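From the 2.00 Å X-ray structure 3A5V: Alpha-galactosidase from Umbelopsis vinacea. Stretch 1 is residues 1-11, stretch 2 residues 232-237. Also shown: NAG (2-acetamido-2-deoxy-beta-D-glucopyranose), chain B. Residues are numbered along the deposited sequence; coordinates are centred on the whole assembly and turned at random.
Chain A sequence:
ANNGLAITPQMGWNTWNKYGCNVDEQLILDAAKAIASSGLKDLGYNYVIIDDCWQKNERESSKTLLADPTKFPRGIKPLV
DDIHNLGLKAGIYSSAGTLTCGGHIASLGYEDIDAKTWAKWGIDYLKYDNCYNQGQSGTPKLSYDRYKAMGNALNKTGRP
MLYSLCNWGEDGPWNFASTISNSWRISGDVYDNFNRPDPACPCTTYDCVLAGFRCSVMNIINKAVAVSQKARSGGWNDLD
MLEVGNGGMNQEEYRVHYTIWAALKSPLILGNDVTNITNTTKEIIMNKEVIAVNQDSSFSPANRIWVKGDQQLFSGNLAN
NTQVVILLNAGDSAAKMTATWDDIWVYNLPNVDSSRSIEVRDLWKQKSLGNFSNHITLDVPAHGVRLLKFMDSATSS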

# COMPACT_ATOMS: atom_id res chain seq x y z
N ALA A 1 25.90 -10.34 -2.75
CA ALA A 1 27.10 -9.61 -2.24
C ALA A 1 28.38 -10.16 -2.89
O ALA A 1 28.45 -11.36 -3.24
CB ALA A 1 27.20 -9.69 -0.71
N ASN A 2 29.36 -9.27 -3.07
CA ASN A 2 30.67 -9.58 -3.67
C ASN A 2 31.66 -9.93 -2.56
O ASN A 2 32.61 -9.18 -2.32
CB ASN A 2 31.16 -8.38 -4.50
CG ASN A 2 32.40 -8.70 -5.38
OD1 ASN A 2 32.73 -9.86 -5.64
ND2 ASN A 2 33.08 -7.65 -5.82
N ASN A 3 31.42 -11.04 -1.86
CA ASN A 3 32.29 -11.48 -0.77
C ASN A 3 32.90 -12.87 -1.05
O ASN A 3 33.38 -13.53 -0.14
CB ASN A 3 31.53 -11.49 0.57
CG ASN A 3 30.37 -12.48 0.58
OD1 ASN A 3 30.03 -13.05 -0.46
ND2 ASN A 3 29.77 -12.69 1.74
N GLY A 4 32.86 -13.30 -2.30
CA GLY A 4 33.42 -14.61 -2.65
C GLY A 4 32.58 -15.81 -2.29
O GLY A 4 32.99 -16.95 -2.52
N LEU A 5 31.38 -15.59 -1.73
CA LEU A 5 30.56 -16.70 -1.25
C LEU A 5 29.26 -16.81 -2.03
O LEU A 5 28.84 -15.86 -2.70
CB LEU A 5 30.27 -16.55 0.26
CG LEU A 5 31.51 -16.47 1.18
CD1 LEU A 5 31.12 -16.17 2.63
CD2 LEU A 5 32.35 -17.74 1.13
N ALA A 6 28.62 -17.98 -1.94
CA ALA A 6 27.36 -18.24 -2.69
C ALA A 6 27.46 -17.87 -4.17
O ALA A 6 26.53 -17.28 -4.76
CB ALA A 6 26.15 -17.54 -2.01
N ILE A 7 28.59 -18.24 -4.79
CA ILE A 7 28.78 -18.00 -6.24
C ILE A 7 27.68 -18.75 -7.01
O ILE A 7 27.16 -18.28 -8.02
CB ILE A 7 30.18 -18.48 -6.71
CG1 ILE A 7 31.31 -17.81 -5.90
CG2 ILE A 7 30.37 -18.28 -8.21
CD1 ILE A 7 31.30 -16.32 -5.95
N THR A 8 27.37 -19.95 -6.50
CA THR A 8 26.16 -20.68 -6.84
C THR A 8 25.33 -20.69 -5.54
O THR A 8 25.87 -20.38 -4.46
CB THR A 8 26.47 -22.14 -7.23
OG1 THR A 8 27.19 -22.77 -6.17
CG2 THR A 8 27.29 -22.21 -8.53
N PRO A 9 24.02 -21.02 -5.63
CA PRO A 9 23.24 -21.08 -4.39
C PRO A 9 23.83 -22.05 -3.35
O PRO A 9 24.31 -23.13 -3.72
CB PRO A 9 21.85 -21.57 -4.86
CG PRO A 9 21.77 -21.10 -6.32
CD PRO A 9 23.20 -21.27 -6.83
N GLN A 10 23.79 -21.67 -2.08
CA GLN A 10 24.28 -22.57 -1.00
C GLN A 10 23.41 -23.83 -0.86
O GLN A 10 22.22 -23.81 -1.18
CB GLN A 10 24.39 -21.83 0.35
CG GLN A 10 23.03 -21.35 0.95
CD GLN A 10 22.64 -19.91 0.56
OE1 GLN A 10 22.94 -19.42 -0.53
NE2 GLN A 10 21.93 -19.23 1.47
N MET A 11 24.02 -24.92 -0.41
CA MET A 11 23.31 -26.16 -0.15
C MET A 11 23.71 -26.65 1.23
O MET A 11 24.84 -26.45 1.67
CB MET A 11 23.66 -27.21 -1.21
CG MET A 11 23.35 -26.80 -2.66
SD MET A 11 23.95 -28.00 -3.89
CE MET A 11 23.08 -29.51 -3.39
C1 NAG B . 35.75 -7.90 -1.77
C2 NAG B . 36.58 -7.13 -2.80
C3 NAG B . 36.45 -7.72 -4.19
C4 NAG B . 36.59 -9.24 -4.18
C5 NAG B . 35.73 -9.86 -3.06
C6 NAG B . 35.89 -11.38 -2.94
C7 NAG B . 36.93 -4.80 -2.24
C8 NAG B . 36.46 -3.38 -2.43
N2 NAG B . 36.21 -5.73 -2.86
O3 NAG B . 37.41 -7.12 -5.03
O4 NAG B . 36.06 -9.69 -5.39
O5 NAG B . 36.06 -9.28 -1.83
O6 NAG B . 37.23 -11.68 -2.66
O7 NAG B . 37.92 -5.06 -1.55
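Stretch 2 (232-237) RSGGWN

Where two irregular segments pack far apart in sequence, backbone carbonyls often find their donors in a turn, and the N-terminal stretch of this α-galactosidase is a worked example. Stretch 1 has no regular helix or strand until Met11; residues 232-237 lie against it as a type II turn from Arg232 to Gly235, closed by Gly235 N to Arg232 O (2.9 Å), and then enter a strand at Trp236. The chains run in the same sense where they meet, Ile7 beside Gly234 (CA to CA 4.7 Å) and Pro9 beside Trp236 (6.7 Å).

Ala6 O serves two donors, Trp236 NE1 at 2.8 Å and, more weakly, Gly234 N at 2.9 Å with a bent angle of 124°. The next carbonyl, Ile7 O, accepts from Ser233 OG at 2.7 Å. The amino terminus is held too: Ala1 N donates to Gly234 O (2.8 Å) and to a water 3.0 Å away, which in turn donates to Ser233 O. Gly234 has a positive phi, and a CB there would lie 2.8 Å from Ala1 O, a clash. Pro9 covers one face of the indole, its CG 3.8 Å from the centroid of the six-membered ring of Trp236. Not every polar atom is satisfied: Gln10 OE1, 4.1 Å from Trp236 CD1, is buried without a partner.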

# COMPACT_ATOMS: atom_id res chain seq x y z
N ARG A 232 21.16 -13.03 -8.76
CA ARG A 232 22.47 -12.98 -9.45
C ARG A 232 23.44 -13.89 -8.68
O ARG A 232 23.22 -14.19 -7.51
CB ARG A 232 23.08 -11.56 -9.42
CG ARG A 232 22.23 -10.43 -10.06
CD ARG A 232 22.25 -10.47 -11.60
NE ARG A 232 21.45 -9.37 -12.14
CZ ARG A 232 20.13 -9.42 -12.40
NH1 ARG A 232 19.44 -10.55 -12.23
NH2 ARG A 232 19.50 -8.35 -12.87
N SER A 233 24.54 -14.27 -9.32
CA SER A 233 25.62 -14.97 -8.61
C SER A 233 25.95 -14.17 -7.35
O SER A 233 26.12 -12.94 -7.41
CB SER A 233 26.88 -15.10 -9.49
OG SER A 233 27.89 -15.83 -8.81
N GLY A 234 26.03 -14.88 -6.22
CA GLY A 234 26.34 -14.27 -4.91
C GLY A 234 25.17 -13.60 -4.19
O GLY A 234 25.37 -13.05 -3.12
N GLY A 235 23.96 -13.63 -4.79
CA GLY A 235 22.82 -12.87 -4.25
C GLY A 235 21.50 -13.47 -4.73
O GLY A 235 20.94 -13.08 -5.77
N TRP A 236 20.98 -14.40 -3.94
CA TRP A 236 19.88 -15.28 -4.36
C TRP A 236 18.56 -15.03 -3.62
O TRP A 236 18.57 -14.75 -2.43
CB TRP A 236 20.27 -16.75 -4.08
CG TRP A 236 21.60 -17.12 -4.70
CD1 TRP A 236 22.77 -17.33 -4.05
CD2 TRP A 236 21.87 -17.28 -6.09
NE1 TRP A 236 23.77 -17.63 -4.94
CE2 TRP A 236 23.25 -17.59 -6.21
CE3 TRP A 236 21.09 -17.16 -7.25
CZ2 TRP A 236 23.87 -17.82 -7.44
CZ3 TRP A 236 21.71 -17.38 -8.50
CH2 TRP A 236 23.08 -17.72 -8.58
N ASN A 237 17.44 -15.26 -4.31
CA ASN A 237 16.13 -15.40 -3.65
C ASN A 237 16.08 -16.75 -2.92
O ASN A 237 16.53 -17.76 -3.47
CB ASN A 237 14.99 -15.31 -4.69
CG ASN A 237 14.97 -13.97 -5.43
OD1 ASN A 237 15.00 -12.90 -4.80
ND2 ASN A 237 14.95 -14.02 -6.76
O HOH W 1 25.63 -10.56 -5.76